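Local coordinates for protein sulfate transporter 4.1, chloroplastic (Arabidopsis thaliana, PDB 7LHV) that cotransports sulfate with protons across a membrane of plant cells and may play a role in regulating sulfate assimilation, at residues Pro424-Lys427 against Tyr428-Gln431; Ala451-Leu454 against Trp455-Asp458; Trp630-Arg634 against Val635-Val639. One frame throughout, in Å; residues are numbered along the deposited sequence.

Contact 1 of 3, residues Pro424-Lys427 against Tyr428-Gln431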
ATOM      1  N   PRO A 424     -36.235 -35.695  -1.367  1.00 78.24           N
ATOM      2  CA  PRO A 424     -36.734 -36.680  -0.391  1.00 78.24           C
ATOM      3  C   PRO A 424     -35.728 -37.768  -0.058  1.00 78.24           C
ATOM      4  O   PRO A 424     -35.710 -38.253   1.080  1.00 78.24           O
ATOM      5  CB  PRO A 424     -37.979 -37.257  -1.080  1.00 78.24           C
ATOM      6  CG  PRO A 424     -38.369 -36.238  -2.080  1.00 78.24           C
ATOM      7  CD  PRO A 424     -37.079 -35.686  -2.576  1.00 78.24           C
ATOM      8  N   MET A 425     -34.891 -38.167  -1.014  1.00 81.22           N
ATOM      9  CA  MET A 425     -33.892 -39.198  -0.769  1.00 81.22           C
ATOM     10  C   MET A 425     -32.640 -38.665  -0.092  1.00 81.22           C
ATOM     11  O   MET A 425     -31.782 -39.463   0.299  1.00 81.22           O
ATOM     12  CB  MET A 425     -33.509 -39.880  -2.084  1.00 81.22           C
ATOM     13  CG  MET A 425     -34.668 -40.568  -2.787  1.00 81.22           C
ATOM     14  SD  MET A 425     -34.981 -42.227  -2.154  1.00 81.22           S
ATOM     15  CE  MET A 425     -36.694 -42.083  -1.649  1.00 81.22           C
ATOM     16  N   PHE A 426     -32.509 -37.346   0.054  1.00 76.26           N
ATOM     17  CA  PHE A 426     -31.308 -36.774   0.646  1.00 76.26           C
ATOM     18  C   PHE A 426     -31.302 -36.839   2.166  1.00 76.26           C
ATOM     19  O   PHE A 426     -30.240 -36.670   2.769  1.00 76.26           O
ATOM     20  CB  PHE A 426     -31.144 -35.320   0.202  1.00 76.26           C
ATOM     21  CG  PHE A 426     -30.641 -35.170  -1.200  1.00 76.26           C
ATOM     22  CD1 PHE A 426     -30.053 -36.236  -1.856  1.00 76.26           C
ATOM     23  CD2 PHE A 426     -30.758 -33.963  -1.866  1.00 76.26           C
ATOM     24  CE1 PHE A 426     -29.590 -36.102  -3.146  1.00 76.26           C
ATOM     25  CE2 PHE A 426     -30.297 -33.823  -3.156  1.00 76.26           C
ATOM     26  CZ  PHE A 426     -29.712 -34.894  -3.797  1.00 76.26           C
ATOM     27  N   LYS A 427     -32.452 -37.093   2.796  1.00 82.14           N
ATOM     28  CA  LYS A 427     -32.532 -37.071   4.251  1.00 82.14           C
ATOM     29  C   LYS A 427     -31.848 -38.262   4.908  1.00 82.14           C
ATOM     30  O   LYS A 427     -31.675 -38.255   6.131  1.00 82.14           O
ATOM     31  CB  LYS A 427     -33.994 -37.006   4.697  1.00 82.14           C
ATOM     32  CG  LYS A 427     -34.817 -38.231   4.348  1.00 82.14           C
ATOM     33  CD  LYS A 427     -36.260 -38.055   4.787  1.00 82.14           C
ATOM     34  CE  LYS A 427     -37.093 -39.278   4.452  1.00 82.14           C
ATOM     35  NZ  LYS A 427     -38.511 -39.121   4.871  1.00 82.14           N
ATOM     36  N   TYR A 428     -31.457 -39.275   4.141  1.00 83.93           N
ATOM     37  CA  TYR A 428     -30.762 -40.434   4.684  1.00 83.93           C
ATOM     38  C   TYR A 428     -29.247 -40.304   4.616  1.00 83.93           C
ATOM     39  O   TYR A 428     -28.544 -41.249   4.988  1.00 83.93           O
ATOM     40  CB  TYR A 428     -31.195 -41.704   3.947  1.00 83.93           C
ATOM     41  CG  TYR A 428     -32.691 -41.891   3.869  1.00 83.93           C
ATOM     42  CD1 TYR A 428     -33.465 -41.948   5.020  1.00 83.93           C
ATOM     43  CD2 TYR A 428     -33.329 -42.016   2.643  1.00 83.93           C
ATOM     44  CE1 TYR A 428     -34.832 -42.122   4.951  1.00 83.93           C
ATOM     45  CE2 TYR A 428     -34.697 -42.189   2.565  1.00 83.93           C
ATOM     46  CZ  TYR A 428     -35.443 -42.242   3.721  1.00 83.93           C
ATOM     47  OH  TYR A 428     -36.805 -42.416   3.649  1.00 83.93           O
ATOM     48  N   ILE A 429     -28.728 -39.174   4.151  1.00 77.88           N
ATOM     49  CA  ILE A 429     -27.287 -38.979   4.025  1.00 77.88           C
ATOM     50  C   ILE A 429     -26.696 -38.702   5.402  1.00 77.88           C
ATOM     51  O   ILE A 429     -27.122 -37.753   6.075  1.00 77.88           O
ATOM     52  CB  ILE A 429     -26.961 -37.837   3.050  1.00 77.88           C
ATOM     53  CG1 ILE A 429     -27.409 -38.197   1.636  1.00 77.88           C
ATOM     54  CG2 ILE A 429     -25.477 -37.527   3.078  1.00 77.88           C
ATOM     55  CD1 ILE A 429     -27.208 -37.083   0.639  1.00 77.88           C
ATOM     56  N   PRO A 430     -25.733 -39.495   5.864  1.00 75.04           N
ATOM     57  CA  PRO A 430     -25.091 -39.199   7.147  1.00 75.04           C
ATOM     58  C   PRO A 430     -24.279 -37.915   7.082  1.00 75.04           C
ATOM     59  O   PRO A 430     -23.757 -37.533   6.035  1.00 75.04           O
ATOM     60  CB  PRO A 430     -24.186 -40.415   7.382  1.00 75.04           C
ATOM     61  CG  PRO A 430     -24.710 -41.476   6.470  1.00 75.04           C
ATOM     62  CD  PRO A 430     -25.244 -40.753   5.280  1.00 75.04           C
ATOM     63  N   GLN A 431     -24.186 -37.240   8.229  1.00 72.26           N
ATOM     64  CA  GLN A 431     -23.388 -36.021   8.302  1.00 72.26           C
ATOM     65  C   GLN A 431     -21.898 -36.321   8.225  1.00 72.26           C
ATOM     66  O   GLN A 431     -21.126 -35.503   7.707  1.00 72.26           O
ATOM     67  CB  GLN A 431     -23.713 -35.257   9.585  1.00 72.26           C
ATOM     68  CG  GLN A 431     -25.161 -34.827   9.689  1.00 72.26           C
ATOM     69  CD  GLN A 431     -25.479 -34.174  11.017  1.00 72.26           C
ATOM     70  OE1 GLN A 431     -26.627 -34.154  11.451  1.00 72.26           O
ATOM     71  NE2 GLN A 431     -24.460 -33.627  11.666  1.00 72.26           N
TER
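Phe426 O accepts the backbone N-H of Ile429. Ile429 N lies 3.2 Å from Phe426 O, and the N-H...O angle is 162°. This bond closes a type I beta turn from Phe426 to Ile429. The turn brings two apolar side chains side by side, pointing the same way: Phe426 CD1 is 3.9 Å from Ile429 CD1. Both side chains also touch Met114 of helix 91-119. In the sulfate permease domain the turn links helix 406-426, a predicted membrane span, to helix 431-443, with Pro430 as N-cap of the latter.

On another side of the turn, Lys427 lies along Tyr428. Lys427 CG sits between its own backbone N and carbonyl carbon (chi1 65°), which sets it over the centre of the ring, in a CH-pi contact with Lys427 CG 4.0 Å from the centroid of the Tyr428 ring. The extended chain then follows the ring outward, and Lys427 CE reaches 3.3 Å from Tyr428 OH. Tyr428 also makes a cation-pi contact with Lys301. An alanine here would remove the ring, which is likely to leave the Lys427 chain freer to turn and Lys301 without its aromatic partner. Ile429 also shares a backbone hydrogen bond with Val311.

Contact 2 of 3, residues Ala451-Leu454 against Trp455-Asp458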
ATOM      1  N   ALA A 451       5.465 -24.590  -1.130  1.00 56.08           N
ATOM      2  CA  ALA A 451       6.391 -24.253  -0.053  1.00 56.08           C
ATOM      3  C   ALA A 451       7.777 -24.822  -0.324  1.00 56.08           C
ATOM      4  O   ALA A 451       8.789 -24.135  -0.137  1.00 56.08           O
ATOM      5  CB  ALA A 451       5.855 -24.761   1.282  1.00 56.08           C
ATOM      6  N   ILE A 452       7.842 -26.073  -0.780  1.00 59.02           N
ATOM      7  CA  ILE A 452       9.129 -26.676  -1.119  1.00 59.02           C
ATOM      8  C   ILE A 452       9.776 -25.936  -2.284  1.00 59.02           C
ATOM      9  O   ILE A 452      10.985 -25.669  -2.279  1.00 59.02           O
ATOM     10  CB  ILE A 452       8.949 -28.173  -1.420  1.00 59.02           C
ATOM     11  CG1 ILE A 452       8.547 -28.919  -0.150  1.00 59.02           C
ATOM     12  CG2 ILE A 452      10.224 -28.759  -1.995  1.00 59.02           C
ATOM     13  CD1 ILE A 452       8.202 -30.365  -0.381  1.00 59.02           C
ATOM     14  N   PHE A 453       8.980 -25.589  -3.299  1.00 59.55           N
ATOM     15  CA  PHE A 453       9.514 -24.858  -4.444  1.00 59.55           C
ATOM     16  C   PHE A 453      10.071 -23.502  -4.026  1.00 59.55           C
ATOM     17  O   PHE A 453      11.150 -23.099  -4.476  1.00 59.55           O
ATOM     18  CB  PHE A 453       8.426 -24.687  -5.499  1.00 59.55           C
ATOM     19  CG  PHE A 453       8.870 -23.939  -6.717  1.00 59.55           C
ATOM     20  CD1 PHE A 453       9.683 -24.542  -7.657  1.00 59.55           C
ATOM     21  CD2 PHE A 453       8.468 -22.631  -6.923  1.00 59.55           C
ATOM     22  CE1 PHE A 453      10.087 -23.854  -8.779  1.00 59.55           C
ATOM     23  CE2 PHE A 453       8.871 -21.940  -8.044  1.00 59.55           C
ATOM     24  CZ  PHE A 453       9.681 -22.551  -8.973  1.00 59.55           C
ATOM     25  N   LEU A 454       9.347 -22.785  -3.165  1.00 56.55           N
ATOM     26  CA  LEU A 454       9.823 -21.495  -2.679  1.00 56.55           C
ATOM     27  C   LEU A 454      11.102 -21.651  -1.875  1.00 56.55           C
ATOM     28  O   LEU A 454      12.032 -20.851  -2.016  1.00 56.55           O
ATOM     29  CB  LEU A 454       8.745 -20.818  -1.834  1.00 56.55           C
ATOM     30  CG  LEU A 454       7.461 -20.425  -2.557  1.00 56.55           C
ATOM     31  CD1 LEU A 454       6.494 -19.755  -1.603  1.00 56.55           C
ATOM     32  CD2 LEU A 454       7.769 -19.532  -3.730  1.00 56.55           C
ATOM     33  N   TRP A 455      11.171 -22.673  -1.020  1.00 58.80           N
ATOM     34  CA  TRP A 455      12.398 -22.903  -0.268  1.00 58.80           C
ATOM     35  C   TRP A 455      13.564 -23.162  -1.211  1.00 58.80           C
ATOM     36  O   TRP A 455      14.692 -22.726  -0.952  1.00 58.80           O
ATOM     37  CB  TRP A 455      12.224 -24.076   0.691  1.00 58.80           C
ATOM     38  CG  TRP A 455      13.504 -24.490   1.335  1.00 58.80           C
ATOM     39  CD1 TRP A 455      14.353 -25.472   0.921  1.00 58.80           C
ATOM     40  CD2 TRP A 455      14.080 -23.933   2.520  1.00 58.80           C
ATOM     41  NE1 TRP A 455      15.426 -25.558   1.772  1.00 58.80           N
ATOM     42  CE2 TRP A 455      15.282 -24.624   2.763  1.00 58.80           C
ATOM     43  CE3 TRP A 455      13.697 -22.917   3.398  1.00 58.80           C
ATOM     44  CZ2 TRP A 455      16.102 -24.331   3.847  1.00 58.80           C
ATOM     45  CZ3 TRP A 455      14.512 -22.628   4.472  1.00 58.80           C
ATOM     46  CH2 TRP A 455      15.700 -23.331   4.688  1.00 58.80           C
ATOM     47  N   ARG A 456      13.311 -23.872  -2.310  1.00 64.79           N
ATOM     48  CA  ARG A 456      14.377 -24.154  -3.262  1.00 64.79           C
ATOM     49  C   ARG A 456      14.805 -22.900  -4.016  1.00 64.79           C
ATOM     50  O   ARG A 456      15.998 -22.710  -4.281  1.00 64.79           O
ATOM     51  CB  ARG A 456      13.934 -25.242  -4.237  1.00 64.79           C
ATOM     52  CG  ARG A 456      14.971 -25.602  -5.284  1.00 64.79           C
ATOM     53  CD  ARG A 456      14.564 -26.854  -6.038  1.00 64.79           C
ATOM     54  NE  ARG A 456      13.306 -26.671  -6.752  1.00 64.79           N
ATOM     55  CZ  ARG A 456      13.131 -26.931  -8.040  1.00 64.79           C
ATOM     56  NH1 ARG A 456      14.118 -27.387  -8.793  1.00 64.79           N
ATOM     57  NH2 ARG A 456      11.934 -26.729  -8.585  1.00 64.79           N
ATOM     58  N   VAL A 457      13.858 -22.032  -4.367  1.00 63.35           N
ATOM     59  CA  VAL A 457      14.156 -20.932  -5.281  1.00 63.35           C
ATOM     60  C   VAL A 457      14.309 -19.603  -4.549  1.00 63.35           C
ATOM     61  O   VAL A 457      15.387 -18.999  -4.565  1.00 63.35           O
ATOM     62  CB  VAL A 457      13.077 -20.824  -6.373  1.00 63.35           C
ATOM     63  CG1 VAL A 457      13.256 -19.546  -7.169  1.00 63.35           C
ATOM     64  CG2 VAL A 457      13.143 -22.027  -7.291  1.00 63.35           C
ATOM     65  N   ASP A 458      13.241 -19.132  -3.906  1.00 59.82           N
ATOM     66  CA  ASP A 458      13.194 -17.781  -3.352  1.00 59.82           C
ATOM     67  C   ASP A 458      12.848 -17.855  -1.873  1.00 59.82           C
ATOM     68  O   ASP A 458      11.696 -18.117  -1.516  1.00 59.82           O
ATOM     69  CB  ASP A 458      12.177 -16.922  -4.102  1.00 59.82           C
ATOM     70  CG  ASP A 458      12.374 -15.442  -3.858  1.00 59.82           C
ATOM     71  OD1 ASP A 458      13.313 -15.077  -3.124  1.00 59.82           O
ATOM     72  OD2 ASP A 458      11.583 -14.642  -4.395  1.00 59.82           O
TER
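This is a local packing of side chains three and four residues apart along one short helix, 448-457, just ahead of helix 459-474. It sits in the sulfate permease domain, where the helix meets the STAS domain of the second subunit. Such a meeting of one subunit's transport domain with the other's STAS domain is a feature of SLC26 dimers. Here Val457 O accepts a hydrogen bond from Arg619 of the second subunit, and Phe453 packs on Glu588 of that subunit.

The backbone is ordinary alpha helix at first. Trp455 N bonds to Ala451 O at 2.9 Å, and Arg456 N to Ile452 O and Val457 N to Phe453 O follow the same i to i+4 pattern. Near Asp458 the pattern weakens. Leu454 O has two weak donors, Val457 N and Asp458 N. Asp458 is then the N-cap residue of the following helix. Leu454 turns its side chain to that helix and touches Phe462 and Trp465, while Trp455 meets Phe462 edge to face.

The ring of Phe453 carries the side-chain contact. With CG anti to the backbone N (chi1 180°), it extends along the helix to the next turn. Val457 CG2 lies over one face, off centre, in a CH-pi contact 4.1 Å from the centroid of the Phe453 ring. Arg456 comes to the ring edge instead. The Arg456 chain bends at chi3 (61°), its guanidinium plane is 66° from the ring plane, and Arg456 NH2 lies 3.3 Å from Phe453 CD1.

Contact 3 of 3, residues Trp630-Arg634 against Val635-Val639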
ATOM      1  N   TRP A 630      23.306  22.827 -21.406  1.00 74.28           N
ATOM      2  CA  TRP A 630      23.618  21.612 -20.668  1.00 74.28           C
ATOM      3  C   TRP A 630      22.652  20.474 -20.962  1.00 74.28           C
ATOM      4  O   TRP A 630      22.678  19.458 -20.262  1.00 74.28           O
ATOM      5  CB  TRP A 630      23.650  21.900 -19.166  1.00 74.28           C
ATOM      6  CG  TRP A 630      24.757  22.820 -18.779  1.00 74.28           C
ATOM      7  CD1 TRP A 630      24.637  24.081 -18.278  1.00 74.28           C
ATOM      8  CD2 TRP A 630      26.161  22.559 -18.876  1.00 74.28           C
ATOM      9  NE1 TRP A 630      25.879  24.620 -18.050  1.00 74.28           N
ATOM     10  CE2 TRP A 630      26.832  23.704 -18.410  1.00 74.28           C
ATOM     11  CE3 TRP A 630      26.916  21.465 -19.309  1.00 74.28           C
ATOM     12  CZ2 TRP A 630      28.220  23.787 -18.363  1.00 74.28           C
ATOM     13  CZ3 TRP A 630      28.292  21.550 -19.261  1.00 74.28           C
ATOM     14  CH2 TRP A 630      28.930  22.702 -18.792  1.00 74.28           C
ATOM     15  N   PHE A 631      21.802  20.619 -21.971  1.00 74.50           N
ATOM     16  CA  PHE A 631      20.894  19.563 -22.394  1.00 74.50           C
ATOM     17  C   PHE A 631      21.370  19.001 -23.725  1.00 74.50           C
ATOM     18  O   PHE A 631      21.610  19.758 -24.672  1.00 74.50           O
ATOM     19  CB  PHE A 631      19.464  20.088 -22.514  1.00 74.50           C
ATOM     20  CG  PHE A 631      18.725  20.105 -21.216  1.00 74.50           C
ATOM     21  CD1 PHE A 631      18.912  21.137 -20.317  1.00 74.50           C
ATOM     22  CD2 PHE A 631      17.845  19.090 -20.889  1.00 74.50           C
ATOM     23  CE1 PHE A 631      18.235  21.155 -19.119  1.00 74.50           C
ATOM     24  CE2 PHE A 631      17.163  19.107 -19.692  1.00 74.50           C
ATOM     25  CZ  PHE A 631      17.362  20.141 -18.804  1.00 74.50           C
ATOM     26  N   PHE A 632      21.496  17.678 -23.796  1.00 78.58           N
ATOM     27  CA  PHE A 632      22.019  17.028 -24.991  1.00 78.58           C
ATOM     28  C   PHE A 632      21.099  15.912 -25.464  1.00 78.58           C
ATOM     29  O   PHE A 632      19.985  15.757 -24.956  1.00 78.58           O
ATOM     30  CB  PHE A 632      23.421  16.473 -24.729  1.00 78.58           C
ATOM     31  CG  PHE A 632      24.327  17.428 -24.012  1.00 78.58           C
ATOM     32  CD1 PHE A 632      25.093  18.336 -24.720  1.00 78.58           C
ATOM     33  CD2 PHE A 632      24.411  17.422 -22.632  1.00 78.58           C
ATOM     34  CE1 PHE A 632      25.929  19.215 -24.066  1.00 78.58           C
ATOM     35  CE2 PHE A 632      25.245  18.300 -21.972  1.00 78.58           C
ATOM     36  CZ  PHE A 632      26.005  19.198 -22.692  1.00 78.58           C
ATOM     37  N   VAL A 633      21.556  15.143 -26.448  1.00 81.51           N
ATOM     38  CA  VAL A 633      20.825  13.977 -26.930  1.00 81.51           C
ATOM     39  C   VAL A 633      21.612  12.687 -26.774  1.00 81.51           C
ATOM     40  O   VAL A 633      21.040  11.605 -26.974  1.00 81.51           O
ATOM     41  CB  VAL A 633      20.390  14.153 -28.401  1.00 81.51           C
ATOM     42  CG1 VAL A 633      19.453  15.340 -28.540  1.00 81.51           C
ATOM     43  CG2 VAL A 633      21.606  14.316 -29.297  1.00 81.51           C
ATOM     44  N   ARG A 634      22.899  12.759 -26.437  1.00 85.68           N
ATOM     45  CA  ARG A 634      23.741  11.586 -26.264  1.00 85.68           C
ATOM     46  C   ARG A 634      24.677  11.826 -25.089  1.00 85.68           C
ATOM     47  O   ARG A 634      24.816  12.950 -24.603  1.00 85.68           O
ATOM     48  CB  ARG A 634      24.547  11.280 -27.536  1.00 85.68           C
ATOM     49  CG  ARG A 634      23.687  10.903 -28.731  1.00 85.68           C
ATOM     50  CD  ARG A 634      24.505  10.775 -30.006  1.00 85.68           C
ATOM     51  NE  ARG A 634      25.396   9.622 -29.981  1.00 85.68           N
ATOM     52  CZ  ARG A 634      26.719   9.701 -29.989  1.00 85.68           C
ATOM     53  NH1 ARG A 634      27.341  10.867 -30.011  1.00 85.68           N
ATOM     54  NH2 ARG A 634      27.435   8.580 -29.983  1.00 85.68           N
ATOM     55  N   VAL A 635      25.306  10.750 -24.617  1.00 86.54           N
ATOM     56  CA  VAL A 635      26.305  10.902 -23.564  1.00 86.54           C
ATOM     57  C   VAL A 635      27.656  11.297 -24.146  1.00 86.54           C
ATOM     58  O   VAL A 635      28.458  11.957 -23.472  1.00 86.54           O
ATOM     59  CB  VAL A 635      26.413   9.612 -22.734  1.00 86.54           C
ATOM     60  CG1 VAL A 635      26.932   8.469 -23.581  1.00 86.54           C
ATOM     61  CG2 VAL A 635      27.314   9.827 -21.528  1.00 86.54           C
ATOM     62  N   HIS A 636      27.925  10.922 -25.398  1.00 92.94           N
ATOM     63  CA  HIS A 636      29.238  11.168 -25.981  1.00 92.94           C
ATOM     64  C   HIS A 636      29.535  12.659 -26.053  1.00 92.94           C
ATOM     65  O   HIS A 636      30.575  13.120 -25.571  1.00 92.94           O
ATOM     66  CB  HIS A 636      29.321  10.534 -27.370  1.00 92.94           C
ATOM     67  CG  HIS A 636      29.115   9.050 -27.380  1.00 92.94           C
ATOM     68  ND1 HIS A 636      27.913   8.462 -27.044  1.00 92.94           N
ATOM     69  CD2 HIS A 636      29.949   8.034 -27.707  1.00 92.94           C
ATOM     70  CE1 HIS A 636      28.021   7.150 -27.150  1.00 92.94           C
ATOM     71  NE2 HIS A 636      29.247   6.865 -27.552  1.00 92.94           N
ATOM     72  N   ASP A 637      28.616  13.435 -26.634  1.00 89.91           N
ATOM     73  CA  ASP A 637      28.836  14.872 -26.752  1.00 89.91           C
ATOM     74  C   ASP A 637      28.801  15.567 -25.394  1.00 89.91           C
ATOM     75  O   ASP A 637      29.530  16.544 -25.185  1.00 89.91           O
ATOM     76  CB  ASP A 637      27.812  15.479 -27.714  1.00 89.91           C
ATOM     77  CG  ASP A 637      26.384  15.332 -27.231  1.00 89.91           C
ATOM     78  OD1 ASP A 637      26.166  14.725 -26.164  1.00 89.91           O
ATOM     79  OD2 ASP A 637      25.470  15.819 -27.928  1.00 89.91           O
ATOM     80  N   ALA A 638      27.974  15.081 -24.466  1.00 86.02           N
ATOM     81  CA  ALA A 638      27.947  15.654 -23.123  1.00 86.02           C
ATOM     82  C   ALA A 638      29.302  15.518 -22.443  1.00 86.02           C
ATOM     83  O   ALA A 638      29.841  16.488 -21.899  1.00 86.02           O
ATOM     84  CB  ALA A 638      26.859  14.982 -22.285  1.00 86.02           C
ATOM     85  N   VAL A 639      29.880  14.317 -22.476  1.00 85.28           N
ATOM     86  CA  VAL A 639      31.191  14.123 -21.867  1.00 85.28           C
ATOM     87  C   VAL A 639      32.261  14.885 -22.639  1.00 85.28           C
ATOM     88  O   VAL A 639      33.201  15.426 -22.046  1.00 85.28           O
ATOM     89  CB  VAL A 639      31.507  12.623 -21.757  1.00 85.28           C
ATOM     90  CG1 VAL A 639      32.969  12.409 -21.420  1.00 85.28           C
ATOM     91  CG2 VAL A 639      30.636  11.999 -20.690  1.00 85.28           C
TER
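The backbone of 630-634 runs without regular structure and then turns into helix 635-643, so that Phe632 CA comes back to 6.4 Å from Ala638 CA. Inside the helix, Val639 N is bonded to Val635 O at 2.9 Å.

Phe632 lays a ring face against the helix. Ala638 CA stands over the centre of that face in a CH-pi contact, 3.9 Å from the centroid of the Phe632 ring and 6° off its normal. The methyl group is beside it, with Ala638 CB 3.5 Å from Phe632 CD2. Asp637 comes past Phe632 from the opposite direction, its OD1 3.6 Å from Phe632 CB.

Arg634 and His636 make a separate stack. The guanidinium lies flat on the imidazole, with group centres 3.8 Å apart and planes 17° from parallel. Arg634 NH2 is the branch over the middle of the His636 ring, while NH1 sits near His636 CB. The bend of the arginine chain at chi3 (69°) folds the group back over the ring. This is a stack, not a hydrogen bond, since the donor geometry from Arg634 NH2 to His636 ND1 is poor. The other neighbours of His636 include Leu507 and Pro508.

Trp630 and Phe632 share backbone hydrogen bonds with Ile606, and Val635 and Val639 pack on strand 569-575. The arrangement thus brings a late helix against the beta-sheet of the STAS domain, an alpha/beta fold.

How the contacts relate
All three contacts are local and follow one another along the chain. Contacts 1 and 2 belong to the sulfate permease domain, yet their centres are about 44 Å apart. Contact 3 is in the STAS domain, with its centre about 82 Å from that of contact 1 and on the opposite side of the chain's centre. Contact 1 is a surface turn between two helices. Contact 2 stays within one helix and is partly buried. Contact 3, also partly buried, joins a loop to a helix. Each includes a CH-pi contact: a lysine chain on tyrosine, a valine methyl on phenylalanine, an alanine on phenylalanine. Only contact 2 is touched by the second subunit. Only contact 3 has a guanidinium stack.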